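Local coordinates for uncharacterized protein (Legionella longbeachae NSW150, PDB 4JZA) that is a phosphoinositide phosphatase that probably removes the 3-phosphate from phosphatidylinositol 3-phosphate, at residues V402-I413 with I539-Y547; L529-L537 with K557-I568. One frame throughout, in Å; residues are numbered along the deposited sequence.

Helix 524-542 serves both contacts. Its C-terminal end leads into strand 545-549 of the mixed sheet, which pairs with strand 412-416 in interaction 1, while its middle packs in interaction 2 on helix 556-574, the helix that follows that strand. The two centres lie about 16 Å apart, and they join where Gln536 OE1 makes a probable hydrogen bond, 2.5 Å, to Ser546 OG. The connection after strand 545-549, running into the start of helix 556-574, has the sequence CVSGKDR, which matches the CX5R P-loop signature of cysteine-based phosphatases; segments 539-547 and 557-568 thus flank in sequence the probable phosphate-binding loop.

Interaction 1: residues V402-I413 with I539-Y547; sequences VMEYSKNDQLAI and ILTIGGHSY
The imidazole of His545 has Ser406 N over the centre of one face, 3.7 Å above the ring plane, and Val402 O at its edge. His545 NE2 donates in the ring plane to Val402 O at 3.0 Å, with an N-H...O angle of 164°, so the bond fixes how the ring is turned. Met403, a selenomethionine, brings its SE to the edge beside CD2. CG of His545 stands opposite the backbone N (chi1 180°), which carries the ring out to the turn at 403-406, where Ser406 N and OG both reach Met403 O. On the Tyr547 ring, Val402 CG1 sits over the centre of one face in a CH-pi contact and Ile413 O lies at the edge; the phenol OH bonds to Ser375.

Strands 412-416 and 545-549 are parallel neighbours in the mixed sheet. His545 N donates to Leu411 O at 2.7 Å, and its own O accepts from Ile413 N at 3.1 Å, bracketing Ala412. A Schellman motif with Gly543 at positive phi closes helix 524-542 just before the strand. That helix covers the sheet face bearing Ile413, whose CG2 lies 3.8 Å from Ile539 CG1, while Leu411 CD1 meets the CD1 methyls of Ile539 and Ile542.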
loop_
_atom_site.group_PDB
_atom_site.type_symbol
_atom_site.label_atom_id
_atom_site.label_comp_id
_atom_site.label_asym_id
_atom_site.label_seq_id
_atom_site.Cartn_x
_atom_site.Cartn_y
_atom_site.Cartn_z
ATOM N N VAL A 402 -16.771 -1.121 12.839
ATOM C CA VAL A 402 -17.558 -0.632 11.727
ATOM C C VAL A 402 -19.077 -0.655 12.095
ATOM O O VAL A 402 -19.917 0.069 11.518
ATOM C CB VAL A 402 -17.085 -1.450 10.456
ATOM C CG1 VAL A 402 -18.190 -2.061 9.645
ATOM C CG2 VAL A 402 -16.111 -0.632 9.615
HETATM N N MSE A 403 -19.414 -1.451 13.102
HETATM C CA MSE A 403 -20.752 -1.459 13.662
HETATM C C MSE A 403 -20.856 -0.519 14.844
HETATM O O MSE A 403 -21.911 -0.434 15.482
HETATM C CB MSE A 403 -21.061 -2.881 14.089
HETATM C CG MSE A 403 -21.062 -3.829 12.901
HETATM SE SE MSE A 403 -22.660 -3.504 11.805
HETATM C CE MSE A 403 -21.929 -3.606 9.997
ATOM N N GLU A 404 -19.809 0.238 15.149
ATOM C CA GLU A 404 -19.825 1.000 16.392
ATOM C C GLU A 404 -21.023 1.963 16.481
ATOM O O GLU A 404 -21.487 2.184 17.553
ATOM C CB GLU A 404 -18.474 1.705 16.688
ATOM C CG GLU A 404 -18.179 2.986 15.886
ATOM C CD GLU A 404 -16.736 3.508 16.042
ATOM O OE1 GLU A 404 -16.191 3.426 17.168
ATOM O OE2 GLU A 404 -16.141 4.036 15.056
ATOM N N TYR A 405 -21.534 2.518 15.375
ATOM C CA TYR A 405 -22.609 3.538 15.447
ATOM C C TYR A 405 -23.978 2.955 15.235
ATOM O O TYR A 405 -24.996 3.654 15.313
ATOM C CB TYR A 405 -22.371 4.680 14.493
ATOM C CG TYR A 405 -21.326 5.627 14.981
ATOM C CD1 TYR A 405 -21.614 6.587 15.951
ATOM C CD2 TYR A 405 -20.011 5.576 14.469
ATOM C CE1 TYR A 405 -20.633 7.481 16.410
ATOM C CE2 TYR A 405 -19.018 6.466 14.915
ATOM C CZ TYR A 405 -19.344 7.416 15.885
ATOM O OH TYR A 405 -18.384 8.268 16.324
ATOM N N SER A 406 -24.018 1.656 15.029
ATOM C CA SER A 406 -25.265 0.942 15.129
ATOM C C SER A 406 -25.655 0.820 16.603
ATOM O O SER A 406 -24.840 1.113 17.498
ATOM C CB SER A 406 -25.098 -0.453 14.547
ATOM O OG SER A 406 -24.268 -1.263 15.343
ATOM N N LYS A 407 -26.910 0.417 16.841
ATOM C CA LYS A 407 -27.358 -0.042 18.170
ATOM C C LYS A 407 -27.720 -1.515 17.980
ATOM O O LYS A 407 -28.157 -1.917 16.893
ATOM C CB LYS A 407 -28.531 0.769 18.715
ATOM C CG LYS A 407 -28.362 2.295 18.740
ATOM C CD LYS A 407 -28.180 2.871 17.325
ATOM C CE LYS A 407 -28.817 4.238 17.093
ATOM N NZ LYS A 407 -27.958 5.341 17.595
ATOM N N ASN A 408 -27.499 -2.324 19.016
ATOM C CA ASN A 408 -27.528 -3.800 18.877
ATOM C C ASN A 408 -28.921 -4.404 18.658
ATOM O O ASN A 408 -29.039 -5.599 18.343
ATOM C CB ASN A 408 -26.850 -4.469 20.076
ATOM C CG ASN A 408 -25.349 -4.548 19.919
ATOM O OD1 ASN A 408 -24.810 -4.273 18.850
ATOM N ND2 ASN A 408 -24.660 -4.916 20.991
ATOM N N ASP A 409 -29.938 -3.550 18.816
ATOM C CA ASP A 409 -31.366 -3.856 18.635
ATOM C C ASP A 409 -31.914 -3.370 17.277
ATOM O O ASP A 409 -32.976 -3.814 16.844
ATOM C CB ASP A 409 -32.163 -3.154 19.744
ATOM C CG ASP A 409 -31.523 -1.811 20.168
ATOM O OD1 ASP A 409 -30.343 -1.830 20.629
ATOM O OD2 ASP A 409 -32.161 -0.745 20.007
ATOM N N GLN A 410 -31.197 -2.442 16.630
ATOM C CA GLN A 410 -31.632 -1.848 15.375
ATOM C C GLN A 410 -31.008 -2.520 14.204
ATOM O O GLN A 410 -29.970 -3.117 14.327
ATOM C CB GLN A 410 -31.390 -0.337 15.381
ATOM C CG GLN A 410 -32.570 0.373 16.065
ATOM C CD GLN A 410 -32.265 1.757 16.638
ATOM O OE1 GLN A 410 -31.882 1.901 17.816
ATOM N NE2 GLN A 410 -32.499 2.791 15.823
ATOM N N LEU A 411 -31.689 -2.467 13.073
ATOM C CA LEU A 411 -31.231 -3.139 11.870
ATOM C C LEU A 411 -29.917 -2.588 11.380
ATOM O O LEU A 411 -29.620 -1.381 11.533
ATOM C CB LEU A 411 -32.213 -2.939 10.742
ATOM C CG LEU A 411 -33.227 -4.019 10.486
ATOM C CD1 LEU A 411 -33.741 -3.737 9.075
ATOM C CD2 LEU A 411 -32.614 -5.411 10.605
ATOM N N ALA A 412 -29.146 -3.468 10.756
ATOM C CA ALA A 412 -27.799 -3.109 10.340
ATOM C C ALA A 412 -27.450 -3.887 9.128
ATOM O O ALA A 412 -27.579 -5.116 9.122
ATOM C CB ALA A 412 -26.821 -3.437 11.430
ATOM N N ILE A 413 -26.950 -3.195 8.113
ATOM C CA ILE A 413 -26.545 -3.879 6.891
ATOM C C ILE A 413 -25.046 -3.856 6.721
ATOM O O ILE A 413 -24.381 -2.876 7.081
ATOM C CB ILE A 413 -27.235 -3.284 5.671
ATOM C CG1 ILE A 413 -27.002 -4.187 4.462
ATOM C CG2 ILE A 413 -26.785 -1.851 5.407
ATOM C CD1 ILE A 413 -28.020 -3.952 3.378
ATOM N N ILE A 539 -32.766 0.487 4.342
ATOM C CA ILE A 539 -32.179 0.613 5.671
ATOM C C ILE A 539 -32.323 2.030 6.193
ATOM O O ILE A 539 -32.709 2.238 7.349
ATOM C CB ILE A 539 -30.696 0.179 5.679
ATOM C CG1 ILE A 539 -30.574 -1.318 5.368
ATOM C CG2 ILE A 539 -30.048 0.402 7.038
ATOM C CD1 ILE A 539 -31.364 -2.253 6.265
ATOM N N LEU A 540 -32.027 3.006 5.351
ATOM C CA LEU A 540 -32.112 4.372 5.784
ATOM C C LEU A 540 -33.513 4.781 6.161
ATOM O O LEU A 540 -33.669 5.400 7.194
ATOM C CB LEU A 540 -31.536 5.349 4.766
ATOM C CG LEU A 540 -30.024 5.194 4.694
ATOM C CD1 LEU A 540 -29.568 5.781 3.383
ATOM C CD2 LEU A 540 -29.319 5.853 5.872
ATOM N N THR A 541 -34.532 4.473 5.367
ATOM C CA THR A 541 -35.842 4.979 5.738
ATOM C C THR A 541 -36.311 4.224 7.014
ATOM O O THR A 541 -36.901 4.836 7.902
ATOM C CB THR A 541 -36.884 5.037 4.577
ATOM O OG1 THR A 541 -37.633 3.832 4.486
ATOM C CG2 THR A 541 -36.241 5.324 3.255
ATOM N N ILE A 542 -35.961 2.940 7.158
ATOM C CA ILE A 542 -36.250 2.231 8.392
ATOM C C ILE A 542 -35.518 2.883 9.551
ATOM O O ILE A 542 -35.980 2.817 10.659
ATOM C CB ILE A 542 -35.885 0.744 8.310
ATOM C CG1 ILE A 542 -36.939 0.016 7.494
ATOM C CG2 ILE A 542 -35.831 0.085 9.670
ATOM C CD1 ILE A 542 -36.585 -1.399 7.096
ATOM N N GLY A 543 -34.382 3.525 9.323
ATOM C CA GLY A 543 -33.572 4.041 10.450
ATOM C C GLY A 543 -32.487 3.100 10.951
ATOM O O GLY A 543 -31.940 3.286 12.023
ATOM N N GLY A 544 -32.148 2.093 10.162
ATOM C CA GLY A 544 -31.067 1.172 10.545
ATOM C C GLY A 544 -29.687 1.778 10.259
ATOM O O GLY A 544 -29.557 2.941 9.803
ATOM N N HIS A 545 -28.665 0.980 10.540
ATOM C CA HIS A 545 -27.283 1.384 10.358
ATOM C C HIS A 545 -26.798 1.012 8.956
ATOM O O HIS A 545 -26.821 -0.157 8.570
ATOM C CB HIS A 545 -26.421 0.680 11.392
ATOM C CG HIS A 545 -24.966 1.017 11.299
ATOM N ND1 HIS A 545 -24.472 2.283 11.393
ATOM C CD2 HIS A 545 -23.895 0.238 11.125
ATOM C CE1 HIS A 545 -23.156 2.268 11.286
ATOM N NE2 HIS A 545 -22.780 1.033 11.151
ATOM N N SER A 546 -26.356 2.020 8.216
ATOM C CA SER A 546 -25.889 1.874 6.824
ATOM C C SER A 546 -24.377 1.722 6.738
ATOM O O SER A 546 -23.653 2.639 7.029
ATOM C CB SER A 546 -26.323 3.085 6.002
ATOM O OG SER A 546 -25.619 3.124 4.800
ATOM N N TYR A 547 -23.914 0.532 6.396
ATOM C CA TYR A 547 -22.490 0.277 6.203
ATOM C C TYR A 547 -22.280 -0.528 4.933
ATOM O O TYR A 547 -23.088 -1.425 4.589
ATOM C CB TYR A 547 -21.827 -0.463 7.402
ATOM C CG TYR A 547 -20.405 -0.915 7.077
ATOM C CD1 TYR A 547 -19.328 0.003 7.052
ATOM C CD2 TYR A 547 -20.153 -2.214 6.700
ATOM C CE1 TYR A 547 -18.027 -0.393 6.721
ATOM C CE2 TYR A 547 -18.883 -2.621 6.358
ATOM C CZ TYR A 547 -17.808 -1.702 6.360
ATOM O OH TYR A 547 -16.548 -2.129 5.966
#

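Interaction 2: residues L529-L537 with K557-I568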
loop_
_atom_site.group_PDB
_atom_site.type_symbol
_atom_site.label_atom_id
_atom_site.label_comp_id
_atom_site.label_asym_id
_atom_site.label_seq_id
_atom_site.Cartn_x
_atom_site.Cartn_y
_atom_site.Cartn_z
ATOM N N LEU A 529 -26.560 -1.032 -9.455
ATOM C CA LEU A 529 -26.463 0.179 -8.725
ATOM C C LEU A 529 -27.785 0.428 -8.086
ATOM O O LEU A 529 -27.838 0.933 -6.950
ATOM C CB LEU A 529 -26.096 1.329 -9.647
ATOM C CG LEU A 529 -24.697 1.251 -10.261
ATOM C CD1 LEU A 529 -24.540 2.420 -11.204
ATOM C CD2 LEU A 529 -23.610 1.311 -9.217
ATOM N N PHE A 530 -28.855 0.073 -8.811
ATOM C CA PHE A 530 -30.202 0.182 -8.256
ATOM C C PHE A 530 -30.456 -0.807 -7.130
ATOM O O PHE A 530 -31.005 -0.438 -6.096
ATOM C CB PHE A 530 -31.276 0.031 -9.323
ATOM C CG PHE A 530 -31.668 1.320 -9.945
ATOM C CD1 PHE A 530 -32.521 2.153 -9.299
ATOM C CD2 PHE A 530 -31.166 1.701 -11.174
ATOM C CE1 PHE A 530 -32.873 3.353 -9.856
ATOM C CE2 PHE A 530 -31.516 2.898 -11.754
ATOM C CZ PHE A 530 -32.384 3.726 -11.093
ATOM N N LEU A 531 -30.044 -2.057 -7.297
ATOM C CA LEU A 531 -30.140 -2.977 -6.194
ATOM C C LEU A 531 -29.386 -2.462 -5.016
ATOM O O LEU A 531 -29.934 -2.483 -3.945
ATOM C CB LEU A 531 -29.591 -4.326 -6.558
ATOM C CG LEU A 531 -30.437 -5.048 -7.599
ATOM C CD1 LEU A 531 -29.690 -6.311 -7.918
ATOM C CD2 LEU A 531 -31.846 -5.364 -7.105
ATOM N N SER A 532 -28.147 -1.972 -5.184
ATOM C CA SER A 532 -27.346 -1.578 -4.020
ATOM C C SER A 532 -27.934 -0.294 -3.388
ATOM O O SER A 532 -28.041 -0.185 -2.167
ATOM C CB SER A 532 -25.819 -1.525 -4.337
ATOM O OG SER A 532 -25.441 -0.403 -5.109
ATOM N N SER A 533 -28.416 0.632 -4.213
ATOM C CA SER A 533 -28.963 1.892 -3.700
ATOM C C SER A 533 -30.249 1.640 -2.952
ATOM O O SER A 533 -30.480 2.259 -1.916
ATOM C CB SER A 533 -29.193 2.930 -4.808
ATOM O OG SER A 533 -27.997 3.575 -5.214
ATOM N N LEU A 534 -31.089 0.736 -3.455
ATOM C CA LEU A 534 -32.415 0.492 -2.821
ATOM C C LEU A 534 -32.236 -0.154 -1.438
ATOM O O LEU A 534 -32.801 0.322 -0.486
ATOM C CB LEU A 534 -33.354 -0.326 -3.729
ATOM C CG LEU A 534 -33.854 0.466 -4.945
ATOM C CD1 LEU A 534 -34.486 -0.469 -5.945
ATOM C CD2 LEU A 534 -34.826 1.580 -4.597
ATOM N N GLU A 535 -31.370 -1.160 -1.333
ATOM C CA GLU A 535 -30.994 -1.716 -0.061
ATOM C C GLU A 535 -30.603 -0.632 0.920
ATOM O O GLU A 535 -31.014 -0.696 2.076
ATOM C CB GLU A 535 -29.838 -2.672 -0.207
ATOM C CG GLU A 535 -30.216 -3.918 -0.965
ATOM C CD GLU A 535 -29.038 -4.852 -1.255
ATOM O OE1 GLU A 535 -27.861 -4.612 -0.826
ATOM O OE2 GLU A 535 -29.316 -5.858 -1.943
ATOM N N GLN A 536 -29.824 0.359 0.484
ATOM C CA GLN A 536 -29.376 1.407 1.413
ATOM C C GLN A 536 -30.530 2.289 1.743
ATOM O O GLN A 536 -30.637 2.768 2.859
ATOM C CB GLN A 536 -28.276 2.291 0.850
ATOM C CG GLN A 536 -26.983 1.577 0.569
ATOM C CD GLN A 536 -26.155 1.372 1.773
ATOM O OE1 GLN A 536 -26.474 1.889 2.842
ATOM N NE2 GLN A 536 -25.070 0.604 1.626
ATOM N N LEU A 537 -31.371 2.558 0.764
ATOM C CA LEU A 537 -32.499 3.453 0.993
ATOM C C LEU A 537 -33.510 2.778 1.921
ATOM O O LEU A 537 -34.090 3.422 2.786
ATOM C CB LEU A 537 -33.139 3.863 -0.318
ATOM C CG LEU A 537 -32.331 4.903 -1.126
ATOM C CD1 LEU A 537 -32.964 5.018 -2.495
ATOM C CD2 LEU A 537 -32.181 6.305 -0.509
ATOM N N LYS A 557 -17.680 1.328 -4.096
ATOM C CA LYS A 557 -18.358 1.988 -3.003
ATOM C C LYS A 557 -18.593 3.462 -3.292
ATOM O O LYS A 557 -19.626 4.006 -2.945
ATOM C CB LYS A 557 -17.550 1.832 -1.723
ATOM C CG LYS A 557 -18.242 2.361 -0.487
ATOM C CD LYS A 557 -19.554 1.647 -0.255
ATOM C CE LYS A 557 -20.319 2.294 0.877
ATOM N NZ LYS A 557 -21.700 1.763 0.956
ATOM N N ALA A 558 -17.620 4.109 -3.908
ATOM C CA ALA A 558 -17.761 5.501 -4.290
ATOM C C ALA A 558 -18.877 5.658 -5.303
ATOM O O ALA A 558 -19.616 6.619 -5.273
ATOM C CB ALA A 558 -16.462 6.032 -4.853
ATOM N N ILE A 559 -18.968 4.714 -6.225
ATOM C CA ILE A 559 -20.022 4.723 -7.223
ATOM C C ILE A 559 -21.414 4.557 -6.615
ATOM O O ILE A 559 -22.357 5.199 -7.048
ATOM C CB ILE A 559 -19.732 3.702 -8.338
ATOM C CG1 ILE A 559 -18.605 4.216 -9.220
ATOM C CG2 ILE A 559 -20.951 3.454 -9.204
ATOM C CD1 ILE A 559 -17.874 3.127 -9.957
ATOM N N GLU A 560 -21.538 3.692 -5.617
ATOM C CA GLU A 560 -22.806 3.506 -4.938
ATOM C C GLU A 560 -23.238 4.778 -4.241
ATOM O O GLU A 560 -24.400 5.147 -4.272
ATOM C CB GLU A 560 -22.702 2.395 -3.902
ATOM C CG GLU A 560 -23.984 2.177 -3.113
ATOM C CD GLU A 560 -24.011 2.902 -1.779
ATOM O OE1 GLU A 560 -23.026 2.824 -1.034
ATOM O OE2 GLU A 560 -25.027 3.540 -1.462
ATOM N N LEU A 561 -22.288 5.442 -3.603
ATOM C CA LEU A 561 -22.564 6.669 -2.878
ATOM C C LEU A 561 -23.039 7.784 -3.782
ATOM O O LEU A 561 -23.933 8.528 -3.433
ATOM C CB LEU A 561 -21.335 7.124 -2.107
ATOM C CG LEU A 561 -20.923 6.219 -0.956
ATOM C CD1 LEU A 561 -19.733 6.812 -0.239
ATOM C CD2 LEU A 561 -22.075 6.013 0.001
ATOM N N ILE A 562 -22.423 7.900 -4.944
ATOM C CA ILE A 562 -22.839 8.880 -5.926
ATOM C C ILE A 562 -24.265 8.524 -6.393
ATOM O O ILE A 562 -25.157 9.410 -6.474
ATOM C CB ILE A 562 -21.852 8.844 -7.108
ATOM C CG1 ILE A 562 -20.600 9.671 -6.782
ATOM C CG2 ILE A 562 -22.473 9.350 -8.383
ATOM C CD1 ILE A 562 -19.427 9.261 -7.618
ATOM N N HIS A 563 -24.482 7.234 -6.693
ATOM C CA HIS A 563 -25.745 6.806 -7.257
ATOM C C HIS A 563 -26.843 7.020 -6.233
ATOM O O HIS A 563 -27.897 7.603 -6.544
ATOM C CB HIS A 563 -25.677 5.366 -7.685
ATOM C CG HIS A 563 -26.809 4.922 -8.553
ATOM N ND1 HIS A 563 -27.912 4.267 -8.051
ATOM C CD2 HIS A 563 -26.962 4.940 -9.897
ATOM C CE1 HIS A 563 -28.717 3.945 -9.044
ATOM N NE2 HIS A 563 -28.177 4.359 -10.173
ATOM N N THR A 564 -26.590 6.613 -5.003
ATOM C CA THR A 564 -27.581 6.789 -3.973
ATOM C C THR A 564 -27.745 8.279 -3.701
ATOM O O THR A 564 -28.854 8.789 -3.686
ATOM C CB THR A 564 -27.212 5.963 -2.737
ATOM O OG1 THR A 564 -27.154 4.575 -3.094
ATOM C CG2 THR A 564 -28.213 6.129 -1.637
ATOM N N ASP A 565 -26.677 9.028 -3.543
ATOM C CA ASP A 565 -26.878 10.486 -3.461
ATOM C C ASP A 565 -27.808 10.995 -4.600
ATOM O O ASP A 565 -28.724 11.775 -4.376
ATOM C CB ASP A 565 -25.547 11.253 -3.491
ATOM C CG ASP A 565 -24.793 11.213 -2.152
ATOM O OD1 ASP A 565 -25.456 10.951 -1.102
ATOM O OD2 ASP A 565 -23.538 11.469 -2.147
ATOM N N ALA A 566 -27.577 10.553 -5.820
ATOM C CA ALA A 566 -28.359 11.047 -6.929
ATOM C C ALA A 566 -29.842 10.700 -6.793
ATOM O O ALA A 566 -30.690 11.473 -7.214
ATOM C CB ALA A 566 -27.829 10.489 -8.236
HETATM N N MSE A 567 -30.170 9.531 -6.251
HETATM C CA MSE A 567 -31.573 9.151 -6.069
HETATM C C MSE A 567 -32.214 10.070 -5.045
HETATM O O MSE A 567 -33.343 10.540 -5.223
HETATM C CB MSE A 567 -31.667 7.699 -5.650
HETATM C CG MSE A 567 -31.342 6.820 -6.851
HETATM SE SE MSE A 567 -31.585 4.928 -6.375
HETATM C CE MSE A 567 -33.554 4.971 -6.251
ATOM N N ILE A 568 -31.494 10.343 -3.964
ATOM C CA ILE A 568 -31.973 11.248 -2.925
ATOM C C ILE A 568 -32.165 12.651 -3.533
ATOM O O ILE A 568 -33.188 13.256 -3.318
ATOM C CB ILE A 568 -31.025 11.224 -1.691
ATOM C CG1 ILE A 568 -31.126 9.862 -1.005
ATOM C CG2 ILE A 568 -31.333 12.319 -0.672
ATOM C CD1 ILE A 568 -29.984 9.609 -0.053
#
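Ser533 drops as a knob into a hole formed by Glu560, His563, Thr564 and Met567, and Met567 returns the fit among Phe530, Ser533, Leu534 and Leu537. This knobs-into-holes packing joins helices 524-542 and 556-574, whose short segments approach to 9.2 Å between axes and cross at -66°.

The polar contacts centre on Ser533 OG. Its chi1 of -78° puts OG beside its own backbone N and facing the other helix, where it bonds to His563 ND1 at 2.9 Å, near the ring plane, and to Thr564 OG1. Either partner could donate in each bond. Glu560 OE1 is held by a salt bridge with Lys557 NZ, 2.6 Å, while OE2 lies within hydrogen-bonding distance of Thr564 OG1 and against Gln536 CG; the amide of Gln536 turns instead to Ser546 and Gln415.

Among the aromatic contacts, His563 points its edge at the face of Phe530 in a T-shaped pair, the planes at 86° and the centroids 4.9 Å apart. Leu529 CB lies over the centre of one face of the imidazole in a CH-pi contact, and Phe592 meets the same ring edge-to-face. Selenomethionine Met567 adds an oblique Met-aromatic contact with Phe530.

Apolar packing fills the remainder. Leu529 CD2 abuts Ile559 CG2, Leu537 CD2 touches Ile568 CG1, and the bent end of Met567 places CE 3.8 Å from Leu537 CD1.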